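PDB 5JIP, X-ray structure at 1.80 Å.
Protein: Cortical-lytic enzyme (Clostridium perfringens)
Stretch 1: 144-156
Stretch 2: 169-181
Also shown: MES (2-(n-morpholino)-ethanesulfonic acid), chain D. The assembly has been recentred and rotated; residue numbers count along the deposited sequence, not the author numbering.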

# COMPACT_ATOMS: atom_id res chain seq x y z
N ARG A 144 -0.16 -8.10 14.26
CA ARG A 144 0.60 -8.87 13.28
C ARG A 144 -0.34 -9.70 12.42
O ARG A 144 -1.23 -10.39 12.94
N ARG A 145 -0.09 -9.69 11.12
CA ARG A 145 -0.75 -10.61 10.21
C ARG A 145 -0.44 -12.08 10.51
O ARG A 145 0.71 -12.46 10.77
N LEU A 146 -1.48 -12.90 10.43
CA LEU A 146 -1.40 -14.34 10.62
C LEU A 146 -1.44 -15.05 9.26
O LEU A 146 -2.35 -14.83 8.47
N MET A 147 -0.44 -15.89 9.01
CA MET A 147 -0.43 -16.75 7.81
C MET A 147 -1.07 -18.10 8.13
O MET A 147 -0.92 -18.61 9.24
N LEU A 148 -1.82 -18.63 7.16
CA LEU A 148 -2.44 -19.95 7.26
C LEU A 148 -1.61 -20.99 6.52
O LEU A 148 -1.26 -20.80 5.35
N TYR A 149 -1.26 -22.07 7.23
CA TYR A 149 -0.69 -23.25 6.61
C TYR A 149 -1.74 -24.34 6.52
O TYR A 149 -2.40 -24.66 7.53
N THR A 150 -1.87 -24.94 5.34
CA THR A 150 -2.71 -26.11 5.18
C THR A 150 -2.28 -26.80 3.90
O THR A 150 -1.56 -26.23 3.08
N GLY A 151 -2.77 -28.03 3.71
CA GLY A 151 -2.46 -28.81 2.53
C GLY A 151 -3.53 -28.71 1.44
O GLY A 151 -4.70 -28.44 1.71
N LEU A 152 -3.10 -28.95 0.20
CA LEU A 152 -4.03 -28.97 -0.93
C LEU A 152 -5.10 -30.03 -0.72
O LEU A 152 -6.29 -29.78 -0.96
N PHE A 153 -4.70 -31.22 -0.28
CA PHE A 153 -5.67 -32.28 -0.01
C PHE A 153 -6.72 -31.83 1.00
O PHE A 153 -7.93 -32.00 0.78
N PHE A 154 -6.26 -31.23 2.10
CA PHE A 154 -7.13 -30.78 3.17
C PHE A 154 -8.14 -29.74 2.66
O PHE A 154 -9.33 -29.82 2.97
N ILE A 155 -7.67 -28.75 1.88
CA ILE A 155 -8.57 -27.77 1.29
C ILE A 155 -9.65 -28.50 0.50
O ILE A 155 -10.83 -28.17 0.59
N GLY A 156 -9.26 -29.54 -0.24
CA GLY A 156 -10.20 -30.28 -1.06
C GLY A 156 -11.24 -31.04 -0.25
O GLY A 156 -12.37 -31.21 -0.70
N PRO A 169 -13.92 -16.78 2.99
CA PRO A 169 -13.56 -15.80 4.02
C PRO A 169 -12.09 -15.78 4.39
O PRO A 169 -11.63 -14.78 4.96
N LEU A 170 -11.33 -16.84 4.13
CA LEU A 170 -9.92 -16.84 4.51
C LEU A 170 -8.98 -16.40 3.39
O LEU A 170 -7.76 -16.41 3.59
N SER A 171 -9.52 -16.00 2.23
CA SER A 171 -8.69 -15.77 1.04
C SER A 171 -7.84 -14.51 1.16
O SER A 171 -6.99 -14.26 0.29
N ASP A 172 -8.06 -13.71 2.19
CA ASP A 172 -7.21 -12.56 2.43
C ASP A 172 -6.07 -12.91 3.38
O ASP A 172 -5.16 -12.10 3.55
N MET A 173 -6.05 -14.12 3.94
CA MET A 173 -4.89 -14.53 4.72
C MET A 173 -3.71 -14.85 3.80
O MET A 173 -3.90 -15.39 2.72
N PRO A 174 -2.48 -14.55 4.20
CA PRO A 174 -1.35 -15.16 3.49
C PRO A 174 -1.48 -16.66 3.57
O PRO A 174 -1.84 -17.20 4.61
N LEU A 175 -1.18 -17.33 2.44
CA LEU A 175 -1.29 -18.78 2.32
C LEU A 175 0.07 -19.45 2.21
O LEU A 175 0.86 -19.15 1.31
N TRP A 176 0.30 -20.39 3.11
CA TRP A 176 1.41 -21.34 3.04
C TRP A 176 0.80 -22.69 2.67
O TRP A 176 0.15 -23.34 3.51
N ILE A 177 0.93 -23.08 1.42
CA ILE A 177 0.23 -24.26 0.93
C ILE A 177 1.21 -25.41 0.83
O ILE A 177 2.35 -25.26 0.36
N ALA A 178 0.77 -26.57 1.29
CA ALA A 178 1.53 -27.80 1.15
C ALA A 178 0.97 -28.60 -0.03
O ALA A 178 -0.23 -28.88 -0.07
N MET A 179 1.84 -28.94 -0.98
CA MET A 179 1.52 -29.87 -2.05
C MET A 179 2.82 -30.55 -2.43
O MET A 179 3.70 -29.91 -3.02
N TYR A 180 2.92 -31.84 -2.13
CA TYR A 180 4.16 -32.59 -2.26
C TYR A 180 4.27 -33.20 -3.66
O TYR A 180 3.41 -33.98 -4.08
N THR A 181 5.35 -32.86 -4.37
CA THR A 181 5.58 -33.42 -5.69
C THR A 181 5.90 -34.92 -5.65
O THR A 181 5.78 -35.60 -6.68

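Packing of side chains between two neighbouring parallel strands, 147-151 and 175-178, of the cortical-lytic enzyme. A backbone ladder sets the register, running from L148 N, which donates to P174 O (2.9 Å), to L152 N, which donates to A178 O (2.9 Å). Along each extended strand the side chains alternate between two faces, Y149, W176 and A178 on one, L148, T150, L175 and I177 on the other.

W176 gives up the most surface to the opposite stretch, 99 Å². Its chi1 is t (178°) with chi2 at 5°, which lays the indole beside its bridge partner Y149 (chi1 t, chi2 -80°). The tyrosine edge meets one face of the indole: Y149 CD2 lies 3.5 Å from W176 CD2, and the planes of the tyrosine and five-membered rings stand at 84°, an edge-to-face pair. M147 (t, t, p) adds its thioether, with SD 3.8 Å from W176 CB, while its CG lies 4.0 Å from P174 CB.

Y149, with 90 Å² covered, also reaches along its own face to A178, whose small CB sits 3.7 Å from Y149 CZ. The phenol OH is hydrogen-bonded elsewhere in the structure.

L148, also with 90 Å² covered, faces the other way. L148 CB lies 3.9 Å from M173 CE, and the t, p rotamer sets L148 CD2 4.3 Å from L170 CD1, so that L148 packs against the segment that leads into the second strand. M173 (m, t, p) also brings CE to 4.0 Å from L146 CD2. Farther along this face, I177 (t, t) meets the start of the helix: its CD1 lies 4.3 Å from L152 CD1 and 4.4 Å from I155 CD1. L152 (t, p) also sets CD2 3.7 Å from M179 SD.

At the other end, R145 (m, m, m) points toward the second stretch. R145 NH2 donates to D172 O (3.0 Å), near the guanidinium plane, while P174 CD covers one face at 3.6 Å from R145 NH2. Water 1 forms a second link, accepting from R145 NH1 and donating to D172 O, both at 2.8 Å. The D172 carboxylate makes no salt bridge: D172 OD2 is 4.4 Å from R145 NH2 and well out of the guanidinium plane.

A MES molecule, probably from the crystallisation liquor, spans the two stretches where helix 152-156 begins. Its sulfonate accepts from F153 N at O1S (3.0 Å) and from Y180 N at O2S (2.9 Å), and its C7 lies over one face of the Y180 ring.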

# COMPACT_ATOMS: atom_id res chain seq x y z
CB ARG A 144 1.61 -9.82 13.96
CG ARG A 144 2.77 -9.16 14.65
CD ARG A 144 3.73 -8.56 13.67
NE ARG A 144 4.31 -9.56 12.75
CZ ARG A 144 5.41 -10.28 12.98
NH1 ARG A 144 6.11 -10.16 14.11
NH2 ARG A 144 5.83 -11.13 12.06
CB ARG A 145 -0.34 -10.34 8.78
CG ARG A 145 -0.68 -8.99 8.20
CD ARG A 145 -2.17 -8.68 8.21
NE ARG A 145 -3.05 -9.75 7.76
CZ ARG A 145 -3.38 -10.01 6.50
NH1 ARG A 145 -2.84 -9.33 5.51
NH2 ARG A 145 -4.24 -10.99 6.22
CB LEU A 146 -2.57 -14.80 11.48
CG LEU A 146 -2.64 -16.30 11.80
CD1 LEU A 146 -1.47 -16.69 12.71
CD2 LEU A 146 -3.97 -16.65 12.45
CB MET A 147 1.00 -16.94 7.29
CG MET A 147 1.12 -17.92 6.12
SD MET A 147 2.49 -17.58 4.99
CE MET A 147 3.88 -18.00 6.01
CB LEU A 148 -3.86 -19.94 6.69
CG LEU A 148 -4.59 -21.31 6.75
CD1 LEU A 148 -4.87 -21.62 8.17
CD2 LEU A 148 -5.86 -21.26 5.91
CB TYR A 149 0.52 -23.78 7.38
CG TYR A 149 0.94 -25.16 6.90
CD1 TYR A 149 0.27 -26.31 7.32
CD2 TYR A 149 2.03 -25.33 6.05
CE1 TYR A 149 0.62 -27.56 6.88
CE2 TYR A 149 2.42 -26.62 5.62
CZ TYR A 149 1.70 -27.72 6.05
OH TYR A 149 2.04 -28.99 5.65
CB THR A 150 -4.21 -25.73 5.18
OG1 THR A 150 -5.00 -26.92 5.30
CG2 THR A 150 -4.58 -25.04 3.93
CB LEU A 152 -3.26 -29.22 -2.23
CG LEU A 152 -4.09 -29.22 -3.54
CD1 LEU A 152 -4.84 -27.91 -3.68
CD2 LEU A 152 -3.24 -29.46 -4.79
CB PHE A 153 -4.94 -33.52 0.48
CG PHE A 153 -5.85 -34.65 0.84
CD1 PHE A 153 -6.35 -35.48 -0.14
CD2 PHE A 153 -6.22 -34.88 2.16
CE1 PHE A 153 -7.20 -36.52 0.18
CE2 PHE A 153 -7.06 -35.92 2.48
CZ PHE A 153 -7.55 -36.74 1.49
CB PHE A 154 -6.28 -30.20 4.30
CG PHE A 154 -7.02 -29.94 5.56
CD1 PHE A 154 -7.19 -30.95 6.48
CD2 PHE A 154 -7.52 -28.66 5.85
CE1 PHE A 154 -7.87 -30.72 7.66
CE2 PHE A 154 -8.19 -28.42 7.04
CZ PHE A 154 -8.37 -29.44 7.94
CB ILE A 155 -7.78 -26.77 0.42
CG1 ILE A 155 -6.94 -25.84 1.31
CG2 ILE A 155 -8.71 -25.94 -0.45
CD1 ILE A 155 -5.96 -24.97 0.53
CB PRO A 169 -14.41 -16.23 5.23
CG PRO A 169 -15.55 -17.07 4.62
CD PRO A 169 -14.91 -17.76 3.46
CB LEU A 170 -9.52 -18.23 4.98
CG LEU A 170 -10.42 -18.84 6.04
CD1 LEU A 170 -9.97 -20.25 6.33
CD2 LEU A 170 -10.52 -17.97 7.30
CB SER A 171 -9.57 -15.69 -0.21
OG SER A 171 -10.46 -14.58 -0.20
CB ASP A 172 -8.02 -11.38 2.99
CG ASP A 172 -8.56 -11.61 4.39
OD1 ASP A 172 -9.02 -12.74 4.69
OD2 ASP A 172 -8.52 -10.63 5.17
CB MET A 173 -5.22 -15.77 5.57
CG MET A 173 -6.35 -15.53 6.53
SD MET A 173 -6.59 -16.96 7.60
CE MET A 173 -5.12 -16.85 8.65
CB PRO A 174 -0.11 -14.64 4.23
CG PRO A 174 -0.58 -13.43 4.96
CD PRO A 174 -2.04 -13.71 5.32
CB LEU A 175 -2.14 -19.17 1.11
CG LEU A 175 -2.26 -20.66 0.84
CD1 LEU A 175 -3.01 -21.34 1.95
CD2 LEU A 175 -2.94 -20.87 -0.49
CB TRP A 176 2.14 -21.33 4.36
CG TRP A 176 3.30 -22.26 4.52
CD1 TRP A 176 3.87 -23.09 3.59
CD2 TRP A 176 4.02 -22.45 5.72
NE1 TRP A 176 4.93 -23.77 4.15
CE2 TRP A 176 5.03 -23.41 5.46
CE3 TRP A 176 3.91 -21.91 7.00
CZ2 TRP A 176 5.92 -23.84 6.45
CZ3 TRP A 176 4.80 -22.33 7.99
CH2 TRP A 176 5.78 -23.29 7.70
CB ILE A 177 -0.46 -24.02 -0.43
CG1 ILE A 177 -1.36 -25.22 -0.74
CG2 ILE A 177 0.57 -23.75 -1.52
CD1 ILE A 177 -2.29 -25.00 -1.92
CB ALA A 178 1.45 -28.63 2.43
CB MET A 179 0.92 -29.18 -3.26
CG MET A 179 0.50 -30.23 -4.31
SD MET A 179 0.35 -29.47 -5.87
CE MET A 179 2.08 -29.25 -6.30
CB TYR A 180 4.22 -33.67 -1.18
CG TYR A 180 4.17 -33.14 0.24
CD1 TYR A 180 4.45 -31.80 0.51
CD2 TYR A 180 3.87 -33.97 1.29
CE1 TYR A 180 4.41 -31.33 1.82
CE2 TYR A 180 3.83 -33.53 2.55
CZ TYR A 180 4.09 -32.21 2.84
OH TYR A 180 4.02 -31.82 4.16
CB THR A 181 6.68 -32.63 -6.39
OG1 THR A 181 7.86 -32.61 -5.58
CG2 THR A 181 6.24 -31.21 -6.64
O1 MES D . 0.57 -32.76 6.23
C2 MES D . 0.18 -33.97 5.57
C3 MES D . 0.36 -33.90 4.05
N4 MES D . -0.07 -32.60 3.50
C5 MES D . 0.29 -31.41 4.27
C6 MES D . -0.15 -31.63 5.71
C7 MES D . 0.20 -32.45 2.05
C8 MES D . -0.68 -33.46 1.33
S MES D . -0.83 -33.03 -0.28
O1S MES D . -1.73 -31.84 -0.32
O2S MES D . 0.52 -32.78 -0.84
O3S MES D . -1.48 -34.17 -0.98
O HOH W 1 -4.50 -9.34 3.31